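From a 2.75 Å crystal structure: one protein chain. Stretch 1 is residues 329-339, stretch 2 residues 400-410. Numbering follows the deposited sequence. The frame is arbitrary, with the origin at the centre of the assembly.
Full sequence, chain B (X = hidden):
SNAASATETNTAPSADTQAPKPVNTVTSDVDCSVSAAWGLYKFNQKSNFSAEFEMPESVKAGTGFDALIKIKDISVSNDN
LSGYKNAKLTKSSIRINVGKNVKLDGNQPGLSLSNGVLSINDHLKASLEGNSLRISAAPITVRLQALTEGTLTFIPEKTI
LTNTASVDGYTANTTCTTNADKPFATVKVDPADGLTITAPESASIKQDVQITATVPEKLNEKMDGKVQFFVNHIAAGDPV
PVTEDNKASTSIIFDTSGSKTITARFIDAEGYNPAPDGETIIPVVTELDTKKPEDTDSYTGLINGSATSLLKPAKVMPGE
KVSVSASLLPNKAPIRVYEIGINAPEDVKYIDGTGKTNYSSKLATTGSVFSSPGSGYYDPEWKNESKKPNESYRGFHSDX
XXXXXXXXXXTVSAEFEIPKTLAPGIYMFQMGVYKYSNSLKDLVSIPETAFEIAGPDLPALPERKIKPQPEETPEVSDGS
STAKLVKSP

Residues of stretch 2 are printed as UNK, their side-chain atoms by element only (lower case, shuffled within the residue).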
# COMPACT_ATOMS: atom_id res chain seq x y z
N LEU B 329 -12.51 10.01 -29.98
CA LEU B 329 -12.14 8.69 -30.46
C LEU B 329 -13.39 7.91 -30.88
O LEU B 329 -14.09 7.39 -30.02
CB LEU B 329 -11.40 7.95 -29.34
CG LEU B 329 -10.21 8.72 -28.72
CD1 LEU B 329 -9.71 8.03 -27.46
CD2 LEU B 329 -9.05 8.96 -29.71
N PRO B 330 -13.68 7.83 -32.19
CA PRO B 330 -14.92 7.22 -32.62
C PRO B 330 -15.04 5.86 -32.04
O PRO B 330 -14.03 5.16 -31.92
CB PRO B 330 -14.74 7.08 -34.13
CG PRO B 330 -13.86 8.11 -34.48
CD PRO B 330 -12.89 8.27 -33.34
N ASN B 331 -16.25 5.48 -31.66
CA ASN B 331 -16.48 4.14 -31.21
C ASN B 331 -16.54 3.15 -32.37
O ASN B 331 -15.94 2.10 -32.29
CB ASN B 331 -17.74 4.05 -30.38
CG ASN B 331 -17.88 2.71 -29.69
OD1 ASN B 331 -17.76 1.65 -30.31
ND2 ASN B 331 -18.14 2.74 -28.39
N LYS B 332 -17.28 3.47 -33.43
CA LYS B 332 -17.39 2.61 -34.60
C LYS B 332 -17.17 3.50 -35.79
O LYS B 332 -17.02 4.68 -35.62
CB LYS B 332 -18.79 2.00 -34.66
CG LYS B 332 -19.90 3.08 -34.71
CD LYS B 332 -21.32 2.50 -34.82
CE LYS B 332 -22.30 3.57 -35.35
NZ LYS B 332 -23.67 3.39 -34.77
N ALA B 333 -17.19 2.97 -36.99
CA ALA B 333 -17.24 3.84 -38.17
C ALA B 333 -18.25 3.33 -39.21
O ALA B 333 -18.42 2.11 -39.39
CB ALA B 333 -15.86 3.97 -38.77
N PRO B 334 -18.94 4.25 -39.91
CA PRO B 334 -18.83 5.70 -39.87
C PRO B 334 -19.67 6.35 -38.77
O PRO B 334 -20.59 5.73 -38.24
CB PRO B 334 -19.40 6.09 -41.22
CG PRO B 334 -20.47 5.08 -41.46
CD PRO B 334 -19.91 3.81 -40.93
N ILE B 335 -19.35 7.58 -38.43
CA ILE B 335 -20.18 8.35 -37.54
C ILE B 335 -20.25 9.75 -38.14
O ILE B 335 -19.48 10.07 -39.06
CB ILE B 335 -19.61 8.41 -36.10
CG1 ILE B 335 -18.28 9.14 -36.07
CG2 ILE B 335 -19.47 7.03 -35.52
CD1 ILE B 335 -17.73 9.42 -34.66
N ARG B 336 -21.16 10.57 -37.60
CA ARG B 336 -21.36 11.95 -38.05
C ARG B 336 -20.97 12.90 -36.97
O ARG B 336 -21.51 12.80 -35.87
CB ARG B 336 -22.81 12.16 -38.40
CG ARG B 336 -23.32 11.11 -39.37
CD ARG B 336 -22.97 11.53 -40.79
NE ARG B 336 -23.73 12.72 -41.21
CZ ARG B 336 -23.52 13.35 -42.35
NH1 ARG B 336 -22.57 12.90 -43.18
NH2 ARG B 336 -24.26 14.41 -42.66
N VAL B 337 -20.01 13.79 -37.27
CA VAL B 337 -19.53 14.79 -36.32
C VAL B 337 -19.57 16.14 -37.02
O VAL B 337 -19.01 16.30 -38.11
CB VAL B 337 -18.07 14.51 -35.86
CG1 VAL B 337 -17.47 15.70 -35.08
CG2 VAL B 337 -17.97 13.24 -35.03
N TYR B 338 -20.20 17.11 -36.38
CA TYR B 338 -20.34 18.44 -36.94
C TYR B 338 -19.29 19.40 -36.41
O TYR B 338 -18.49 19.87 -37.19
CB TYR B 338 -21.75 18.96 -36.66
CG TYR B 338 -22.81 17.91 -36.91
CD1 TYR B 338 -22.85 17.22 -38.12
CD2 TYR B 338 -23.79 17.61 -35.94
CE1 TYR B 338 -23.79 16.28 -38.39
CE2 TYR B 338 -24.77 16.63 -36.21
CZ TYR B 338 -24.74 15.98 -37.46
OH TYR B 338 -25.65 15.02 -37.81
N GLU B 339 -19.31 19.75 -35.11
CA GLU B 339 -18.29 20.65 -34.53
C GLU B 339 -17.46 19.95 -33.52
O GLU B 339 -17.94 19.10 -32.77
CB GLU B 339 -18.92 21.79 -33.77
CG GLU B 339 -18.63 23.13 -34.30
CD GLU B 339 -19.28 24.17 -33.42
OE1 GLU B 339 -19.15 24.07 -32.16
OE2 GLU B 339 -19.94 25.06 -34.00
N UNK B 400 -15.49 19.10 -45.83
CA UNK B 400 -16.03 18.05 -46.71
C UNK B 400 -17.24 17.48 -45.97
O UNK B 400 -17.87 18.18 -45.18
o UNK B 400 -14.49 16.52 -45.69
c UNK B 400 -15.01 16.94 -46.96
c UNK B 400 -13.86 17.46 -47.80
N UNK B 401 -17.57 16.22 -46.20
CA UNK B 401 -18.69 15.64 -45.50
C UNK B 401 -18.45 15.59 -44.00
O UNK B 401 -17.30 15.47 -43.54
c UNK B 401 -18.96 14.23 -46.01
o UNK B 401 -19.96 13.60 -45.22
N UNK B 402 -19.54 15.68 -43.25
CA UNK B 402 -19.56 15.47 -41.81
C UNK B 402 -19.36 13.99 -41.42
O UNK B 402 -19.42 13.63 -40.23
c UNK B 402 -20.89 15.93 -41.21
c UNK B 402 -20.15 19.57 -40.41
c UNK B 402 -21.36 20.15 -40.62
c UNK B 402 -20.01 18.22 -40.60
c UNK B 402 -21.07 17.43 -41.02
o UNK B 402 -21.46 21.51 -40.40
c UNK B 402 -22.44 19.40 -41.03
c UNK B 402 -22.29 18.05 -41.24
N UNK B 403 -19.16 13.12 -42.40
CA UNK B 403 -18.95 11.74 -42.06
C UNK B 403 -17.50 11.46 -41.66
O UNK B 403 -16.56 11.83 -42.35
o UNK B 403 -20.82 10.68 -43.15
c UNK B 403 -19.41 10.82 -43.19
N UNK B 404 -17.34 10.80 -40.52
CA UNK B 404 -16.05 10.31 -40.09
C UNK B 404 -15.98 8.89 -40.59
O UNK B 404 -16.76 8.04 -40.17
c UNK B 404 -14.62 9.79 -38.08
c UNK B 404 -16.12 11.84 -38.16
c UNK B 404 -15.95 10.39 -38.59
N UNK B 405 -15.08 8.62 -41.51
CA UNK B 405 -15.17 7.34 -42.20
C UNK B 405 -14.40 6.25 -41.54
O UNK B 405 -14.58 5.09 -41.92
c UNK B 405 -14.76 7.40 -43.70
c UNK B 405 -15.48 8.51 -44.42
c UNK B 405 -13.27 7.57 -43.86
N UNK B 406 -13.54 6.58 -40.59
CA UNK B 406 -12.73 5.56 -39.88
C UNK B 406 -12.67 5.86 -38.38
O UNK B 406 -13.09 6.93 -37.95
c UNK B 406 -11.32 5.44 -40.48
c UNK B 406 -10.53 6.74 -40.41
o UNK B 406 -10.60 7.45 -39.38
o UNK B 406 -9.82 7.06 -41.40
N UNK B 407 -12.16 4.94 -37.57
CA UNK B 407 -12.10 5.19 -36.12
C UNK B 407 -10.84 5.94 -35.65
O UNK B 407 -10.48 5.87 -34.47
c UNK B 407 -13.40 3.11 -35.64
c UNK B 407 -12.16 3.90 -35.31
o UNK B 407 -11.01 3.11 -35.61
N UNK B 408 -10.17 6.66 -36.54
CA UNK B 408 -8.95 7.33 -36.12
C UNK B 408 -9.31 8.68 -35.47
O UNK B 408 -10.27 9.35 -35.90
o UNK B 408 -8.34 8.52 -38.12
c UNK B 408 -7.96 7.46 -37.27
N UNK B 409 -8.55 9.09 -34.43
CA UNK B 409 -8.92 10.26 -33.63
C UNK B 409 -9.26 11.47 -34.47
O UNK B 409 -8.56 11.75 -35.45
c UNK B 409 -6.92 9.26 -32.77
c UNK B 409 -7.21 8.59 -34.07
c UNK B 409 -7.64 10.55 -32.86
N UNK B 410 -10.33 12.18 -34.09
CA UNK B 410 -10.67 13.50 -34.64
C UNK B 410 -10.13 14.58 -33.67
O UNK B 410 -10.63 14.73 -32.57
c UNK B 410 -12.18 13.66 -34.79
o UNK B 410 -11.71 11.37 -37.20
c UNK B 410 -12.93 12.49 -35.46
n UNK B 410 -13.09 13.01 -37.81
c UNK B 410 -12.52 12.24 -36.91

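Position 400 has three side-chain atoms, a carbon bearing one oxygen and one carbon. It lies beyond the reach of stretch 1, and the branched hydroxyl pattern identifies Thr 400, exposed at the start of the segment.

Position 401 has one carbon followed by one oxygen, which lies 3.4 Å from Arg 336 NH1, near the guanidinium plane. This is Ser 401. Its OG accepts a hydrogen bond from the backbone N of position 403 (3.0 Å), which a short hydroxyl side chain can reach within its own segment.

At position 402 a carbon leads to a six-carbon ring bearing one oxygen, and CA-to-CB points toward stretch 1. The ring meets Tyr 338, whose CD1 comes within 3.3 Å of a ring carbon. This is Tyr 402. The edge of Tyr 338 faces its ring, with centroids 4.8 Å apart and planes at 71°, while Tyr 338 CA sits 4.0 Å from the centroid of the Tyr 402 ring, over its face. A broad aromatic face suits both contacts, and its hydroxyl is hydrogen-bonded elsewhere in the structure. Arg 336 packs here too: Tyr 402 CB lies over one face of the guanidinium, 3.9 Å from Arg 336 CZ.

Position 403 again has one carbon and one oxygen, the latter 2.8 Å from Arg 336 NH1. It is Ser 403, whose OG accepts a hydrogen bond from that NH1. The two residues form a non-hydrogen-bonded antiparallel pair with side chains on one face of the sheet, so the arginine can fold its end back to a short hydroxyl.

Position 404 has three carbons, one carrying the other two. Its CB lies 3.7 Å from Ile 335 CG1 on the other sheet face, and its branches approach Val 337 CG2 (3.9 Å) and Pro 330 CG (4.0 Å). This is Val 404, a compact apolar fork buried among three apolar neighbours.

Position 405 has the same fork but points away, no nearer than 5.4 Å; its backbone O packs 3.6 Å from Ala 333 CB. It is Val 405.

Position 406 has two carbons, the second carrying two oxygens, and points away: Asp 406. Its OD1 accepts hydrogen bonds from the N and hydroxyl of position 408, bracing the turn.

Position 407 carries one oxygen and one carbon on its first carbon. The terminal carbon lies 3.8 Å from Lys 332 C and 4.1 Å from Ala 333 CB, and the backbone O 3.6 Å from Pro 330 CD. This is Thr 407, whose methyl gives an apolar surface.

Position 408, one carbon and one oxygen, points away: Ser 408, whose short OG reaches Asp 406 OD1 at 2.8 Å.

Position 409 closes three carbons onto the backbone N, one 3.7 Å from Leu 329 CD2: Pro 409, an apolar ring for leucine to pack on.

Position 410 has three carbons ending in one oxygen and one nitrogen. CA-to-CB points toward stretch 1, but the side chain makes no contact within 4.5 Å: Gln 410.

The contact works through a short antiparallel ladder, Ile 335 N to Val 404 O (3.2 Å), Val 404 N to Ile 335 O (2.7 Å) and Val 337 N to Tyr 402 O (3.0 Å). Arg 336 NH1 to Ser 403 OG (2.8 Å) ties one face; Val 404 and Ile 335 pack on the other.

Stretch 2 (400-410) TSYSVVDTSPQ
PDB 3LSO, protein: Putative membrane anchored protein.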